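PDB 5ZKA: N-acetylneuraminate lyase from Fusobacterium nucleatum subsp. nucleatum ATCC 25586, which belongs to the dihydrodipicolinate synthetase family and folds as a TIM barrel, a closed ring of parallel strands surrounded by helices. Local coordinates for residues S23-P28 with L56-S61; E64-S69 with I91-S96. All blocks are in the same frame, centred on the assembly; numbering follows the deposited sequence.

Contact 1: residues S23-P28 with L56-S61; sequences SALMVP and LYVGGS
Strands 20-24 and 55-58 run side by side and parallel here. Their tight part is the backbone seam. Tyr-57 N donates to Ser-23 O over 2.8 Å, nearly straight at 176°. Leu-25 N then donates to Tyr-57 O over 3.0 Å. In both bonds the donor stands above the plane of the carbonyl group. Ala-24 and Tyr-57 send their side chains to one face of the sheet, Ser-23 and Leu-56 to the other. The Tyr-57 ring extends away from strand 20-24, and its OH hydrogen-bonds to Ser-118 OG.

On the Ser-23 face mostly aliphatic groups meet, while Ser-23 OG bonds to Asn-47 OD1 on helix 37-49. CD2 of Leu-56 lies 4.0 Å from Ser-23 CB. Leu-25 holds CG anti to the backbone N (chi1 -175°), and chi2 of 67° turns one methyl to each neighbour. Leu-25 CD1 meets Leu-56 CD2 and Leu-25 CD2 meets Val-58 CG2, each pair at 4.2 Å. Ile-43 and Ile-44 of helix 37-49 also touch Leu-25.

Past the seam the chains diverge, and water takes over. Water 1 donates to Leu-25 O and Tyr-57 O, the latter at 2.7 Å, and accepts from Gly-60 N. Water 2 spans from Leu-25 O to Gly-59 N, to which it is 2.9 Å. These polar backbone atoms are buried, and the waters satisfy them. Beyond, Ser-61 N bonds to O2 of the modified residue KPI at position 178. The two strands and helix 37-49 form a beta-alpha-beta unit of the TIM barrel, and the loop after the second strand reaches the modified lysine.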
loop_
_atom_site.group_PDB
_atom_site.type_symbol
_atom_site.label_atom_id
_atom_site.label_comp_id
_atom_site.label_asym_id
_atom_site.label_seq_id
_atom_site.Cartn_x
_atom_site.Cartn_y
_atom_site.Cartn_z
ATOM N N SER A 23 -12.747 -5.998 -16.338
ATOM C CA SER A 23 -11.945 -5.156 -17.217
ATOM C C SER A 23 -12.583 -3.778 -17.323
ATOM O O SER A 23 -13.785 -3.665 -17.577
ATOM C CB SER A 23 -11.838 -5.764 -18.616
ATOM O OG SER A 23 -10.915 -6.843 -18.637
ATOM N N ALA A 24 -11.779 -2.735 -17.146
ATOM C CA ALA A 24 -12.205 -1.390 -17.515
ATOM C C ALA A 24 -12.114 -1.323 -19.024
ATOM O O ALA A 24 -11.020 -1.246 -19.596
ATOM C CB ALA A 24 -11.341 -0.328 -16.841
ATOM N N LEU A 25 -13.273 -1.413 -19.664
ATOM C CA LEU A 25 -13.348 -1.667 -21.089
ATOM C C LEU A 25 -12.707 -0.543 -21.893
ATOM O O LEU A 25 -13.074 0.626 -21.757
ATOM C CB LEU A 25 -14.813 -1.846 -21.483
ATOM C CG LEU A 25 -15.074 -2.228 -22.935
ATOM C CD1 LEU A 25 -14.528 -3.629 -23.189
ATOM C CD2 LEU A 25 -16.568 -2.159 -23.231
ATOM N N MET A 26 -11.752 -0.901 -22.743
ATOM C CA MET A 26 -11.189 0.066 -23.671
ATOM C C MET A 26 -12.079 0.209 -24.896
ATOM O O MET A 26 -12.799 -0.718 -25.284
ATOM C CB MET A 26 -9.792 -0.357 -24.100
ATOM C CG MET A 26 -8.867 -0.549 -22.919
ATOM S SD MET A 26 -7.212 0.047 -23.249
ATOM C CE MET A 26 -7.474 1.791 -23.537
ATOM N N VAL A 27 -12.011 1.379 -25.519
ATOM C CA VAL A 27 -12.876 1.733 -26.636
ATOM C C VAL A 27 -11.996 2.098 -27.818
ATOM O O VAL A 27 -11.080 2.912 -27.666
ATOM C CB VAL A 27 -13.828 2.894 -26.299
ATOM C CG1 VAL A 27 -14.661 3.268 -27.538
ATOM C CG2 VAL A 27 -14.725 2.498 -25.141
ATOM N N PRO A 28 -12.213 1.509 -29.001
ATOM C CA PRO A 28 -11.425 1.899 -30.170
ATOM C C PRO A 28 -12.067 3.062 -30.903
ATOM O O PRO A 28 -13.266 3.044 -31.217
ATOM C CB PRO A 28 -11.403 0.622 -31.021
ATOM C CG PRO A 28 -12.686 -0.062 -30.694
ATOM C CD PRO A 28 -13.036 0.315 -29.258
ATOM N N LEU A 56 -17.542 -6.326 -16.882
ATOM C CA LEU A 56 -17.007 -5.200 -17.637
ATOM C C LEU A 56 -17.408 -3.908 -16.942
ATOM O O LEU A 56 -18.567 -3.749 -16.547
ATOM C CB LEU A 56 -17.511 -5.198 -19.086
ATOM C CG LEU A 56 -17.047 -6.367 -19.960
ATOM C CD1 LEU A 56 -17.714 -6.314 -21.326
ATOM C CD2 LEU A 56 -15.528 -6.366 -20.103
ATOM N N TYR A 57 -16.438 -3.009 -16.775
ATOM C CA TYR A 57 -16.654 -1.668 -16.249
ATOM C C TYR A 57 -16.647 -0.711 -17.434
ATOM O O TYR A 57 -15.594 -0.461 -18.028
ATOM C CB TYR A 57 -15.559 -1.332 -15.242
ATOM C CG TYR A 57 -15.766 -0.077 -14.455
ATOM C CD1 TYR A 57 -16.553 -0.073 -13.311
ATOM C CD2 TYR A 57 -15.121 1.099 -14.820
ATOM C CE1 TYR A 57 -16.709 1.088 -12.557
ATOM C CE2 TYR A 57 -15.276 2.254 -14.077
ATOM C CZ TYR A 57 -16.070 2.240 -12.952
ATOM O OH TYR A 57 -16.209 3.393 -12.212
ATOM N N VAL A 58 -17.824 -0.217 -17.809
ATOM C CA VAL A 58 -18.002 0.512 -19.060
ATOM C C VAL A 58 -18.080 2.001 -18.757
ATOM O O VAL A 58 -18.819 2.422 -17.859
ATOM C CB VAL A 58 -19.257 0.037 -19.806
ATOM C CG1 VAL A 58 -19.357 0.729 -21.159
ATOM C CG2 VAL A 58 -19.221 -1.494 -19.985
ATOM N N GLY A 59 -17.314 2.796 -19.501
ATOM C CA GLY A 59 -17.354 4.236 -19.359
ATOM C C GLY A 59 -16.410 4.799 -18.324
ATOM O O GLY A 59 -16.617 5.932 -17.878
ATOM N N GLY A 60 -15.388 4.043 -17.917
ATOM C CA GLY A 60 -14.424 4.531 -16.952
ATOM C C GLY A 60 -13.322 5.362 -17.590
ATOM O O GLY A 60 -13.327 5.661 -18.787
ATOM N N SER A 61 -12.343 5.740 -16.755
ATOM C CA SER A 61 -11.198 6.498 -17.252
ATOM C C SER A 61 -10.512 5.769 -18.403
ATOM O O SER A 61 -10.120 6.391 -19.399
ATOM C CB SER A 61 -10.202 6.745 -16.117
ATOM O OG SER A 61 -10.863 7.248 -14.966
HETATM O O HOH W 1 -14.035 1.506 -18.931
HETATM O O HOH W 2 -15.791 1.972 -21.783
#

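Contact 2: residues E64-S69 with I91-S96; sequences ENFMIS and IAQVGS
Asn-65 and Gln-93 both hold CG anti to the backbone N, with chi1 -159° in Gln-93. Gln-93 then bends at chi2 (-74°). The side chains cross obliquely and their amide planes stand 80° apart, nearly perpendicular. Asn-65 OD1 and Gln-93 NE2 stay 3.6 Å apart. The amide of Gln-93 is held elsewhere: NE2 donates to Gly-59 O, and OE1 accepts from Val-120 N. Gln-93 OE1 also takes Gly-95 N at 2.9 Å, a bent bond within the turn.

Two waters join Asn-65 to the other backbone. Water 3 donates to Asn-65 OD1 and to Gly-95 O, the second at 2.6 Å. Water 4 accepts from Asn-65 ND2 and donates to Gln-93 O, which is 2.7 Å from it. Both ends of the Asn-65 amide are thus used, which fixes its rotation.

Phe-66 sets CG anti to its carbonyl carbon. One ring face lies under Asn-65 OD1, which sits 3.4 Å above the ring centre. Gly-95 O comes to the ring edge, 3.5 Å from Phe-66 CE1. Phe-66 CZ, the ring tip, is 3.7 Å from Gln-93 NE2.

Two successive beta-to-alpha loops of the TIM barrel meet here. The 3-10 turn 65-67 belongs to the one between strand 55-58 and helix 70-84. Ser-69 N-caps that helix, and Lys-73 on it touches Asn-65. Across the waters lies the other, after strand 89-93, where the chain turns toward helix 99-112.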
loop_
_atom_site.group_PDB
_atom_site.type_symbol
_atom_site.label_atom_id
_atom_site.label_comp_id
_atom_site.label_asym_id
_atom_site.label_seq_id
_atom_site.Cartn_x
_atom_site.Cartn_y
_atom_site.Cartn_z
ATOM N N GLU A 64 -11.441 6.178 -22.013
ATOM C CA GLU A 64 -11.296 7.550 -22.496
ATOM C C GLU A 64 -12.613 8.322 -22.377
ATOM O O GLU A 64 -12.878 9.276 -23.119
ATOM C CB GLU A 64 -10.731 7.568 -23.920
ATOM C CG GLU A 64 -9.311 6.926 -23.950
ATOM C CD GLU A 64 -8.815 6.606 -25.347
ATOM O OE1 GLU A 64 -8.659 7.541 -26.165
ATOM O OE2 GLU A 64 -8.597 5.408 -25.629
ATOM N N ASN A 65 -13.414 7.919 -21.390
ATOM C CA ASN A 65 -14.759 8.463 -21.203
ATOM C C ASN A 65 -14.772 9.988 -21.105
ATOM O O ASN A 65 -15.637 10.654 -21.696
ATOM C CB ASN A 65 -15.358 7.842 -19.941
ATOM C CG ASN A 65 -16.679 8.467 -19.559
ATOM O OD1 ASN A 65 -16.757 9.298 -18.636
ATOM N ND2 ASN A 65 -17.738 8.051 -20.241
ATOM N N PHE A 66 -13.834 10.566 -20.353
ATOM C CA PHE A 66 -13.913 11.999 -20.097
ATOM C C PHE A 66 -13.381 12.829 -21.255
ATOM O O PHE A 66 -13.415 14.063 -21.179
ATOM C CB PHE A 66 -13.203 12.314 -18.773
ATOM C CG PHE A 66 -13.797 11.561 -17.619
ATOM C CD1 PHE A 66 -15.006 11.973 -17.063
ATOM C CD2 PHE A 66 -13.223 10.381 -17.167
ATOM C CE1 PHE A 66 -15.593 11.260 -16.035
ATOM C CE2 PHE A 66 -13.810 9.658 -16.142
ATOM C CZ PHE A 66 -14.990 10.107 -15.570
ATOM N N MET A 67 -12.950 12.176 -22.342
ATOM C CA MET A 67 -12.506 12.853 -23.552
ATOM C C MET A 67 -13.569 12.894 -24.647
ATOM O O MET A 67 -13.319 13.483 -25.703
ATOM C CB MET A 67 -11.237 12.181 -24.091
ATOM C CG MET A 67 -9.961 12.597 -23.356
ATOM S SD MET A 67 -8.479 11.874 -24.101
ATOM C CE MET A 67 -8.492 10.281 -23.326
ATOM N N ILE A 68 -14.744 12.302 -24.432
ATOM C CA ILE A 68 -15.715 12.130 -25.506
ATOM C C ILE A 68 -17.051 12.759 -25.108
ATOM O O ILE A 68 -17.276 13.146 -23.958
ATOM C CB ILE A 68 -15.895 10.646 -25.899
ATOM C CG1 ILE A 68 -16.693 9.898 -24.835
ATOM C CG2 ILE A 68 -14.528 9.974 -26.070
ATOM C CD1 ILE A 68 -16.835 8.413 -25.089
ATOM N N SER A 69 -17.938 12.874 -26.092
ATOM C CA SER A 69 -19.193 13.589 -25.908
ATOM C C SER A 69 -20.251 12.717 -25.233
ATOM O O SER A 69 -20.156 11.487 -25.191
ATOM C CB SER A 69 -19.724 14.083 -27.254
ATOM O OG SER A 69 -20.219 12.981 -28.000
ATOM N N ILE A 91 -21.051 -2.825 -15.099
ATOM C CA ILE A 91 -21.169 -1.585 -14.338
ATOM C C ILE A 91 -21.018 -0.428 -15.316
ATOM O O ILE A 91 -20.109 -0.439 -16.156
ATOM C CB ILE A 91 -20.109 -1.483 -13.223
ATOM C CG1 ILE A 91 -20.235 -2.632 -12.217
ATOM C CG2 ILE A 91 -20.204 -0.104 -12.492
ATOM C CD1 ILE A 91 -18.981 -2.774 -11.312
ATOM N N ALA A 92 -21.896 0.570 -15.209
ATOM C CA ALA A 92 -21.842 1.735 -16.079
ATOM C C ALA A 92 -21.370 2.931 -15.267
ATOM O O ALA A 92 -22.057 3.358 -14.333
ATOM C CB ALA A 92 -23.215 2.013 -16.705
ATOM N N GLN A 93 -20.201 3.467 -15.619
ATOM C CA GLN A 93 -19.688 4.681 -14.990
ATOM C C GLN A 93 -20.332 5.894 -15.657
ATOM O O GLN A 93 -20.136 6.116 -16.856
ATOM C CB GLN A 93 -18.165 4.727 -15.113
ATOM C CG GLN A 93 -17.463 5.632 -14.089
ATOM C CD GLN A 93 -17.636 7.097 -14.397
ATOM O OE1 GLN A 93 -17.863 7.909 -13.506
ATOM N NE2 GLN A 93 -17.534 7.446 -15.668
ATOM N N VAL A 94 -21.106 6.673 -14.894
ATOM C CA VAL A 94 -21.859 7.797 -15.441
ATOM C C VAL A 94 -21.475 9.132 -14.804
ATOM O O VAL A 94 -22.082 10.156 -15.118
ATOM C CB VAL A 94 -23.377 7.568 -15.318
ATOM C CG1 VAL A 94 -23.796 6.308 -16.086
ATOM C CG2 VAL A 94 -23.790 7.481 -13.857
ATOM N N GLY A 95 -20.459 9.152 -13.940
ATOM C CA GLY A 95 -20.103 10.376 -13.249
ATOM C C GLY A 95 -19.492 11.417 -14.167
ATOM O O GLY A 95 -19.011 11.122 -15.264
ATOM N N SER A 96 -19.472 12.661 -13.683
ATOM C CA SER A 96 -19.111 13.803 -14.516
ATOM C C SER A 96 -19.081 15.044 -13.629
ATOM O O SER A 96 -19.679 15.059 -12.546
ATOM C CB SER A 96 -20.115 13.979 -15.665
ATOM O OG SER A 96 -20.066 15.275 -16.226
HETATM O O HOH W 3 -19.308 10.536 -17.817
HETATM O O HOH W 4 -19.986 8.112 -18.686
#

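Both contacts are buried. Contact 1 lies deeper: its centre is about 6 Å from the centre of the chain, that of contact 2 about 11 Å. It joins adjacent strands 20-24 and 55-58 directly. Contact 2 joins a loop to the end of strand 89-93, the next strand in the sheet, and includes the partly exposed Phe-66. Both use two bridging waters; contact 1 adds direct backbone bonds and aliphatic packing, while contact 2 has side-chain amides and a ring and no direct hydrogen bond between its segments. They meet along strand 55-58, where Val-58 N probably bonds to Ile-91 O at 2.8 Å, and just past it, where Gly-59 O takes Gln-93 NE2 and lies against Asn-65 CG.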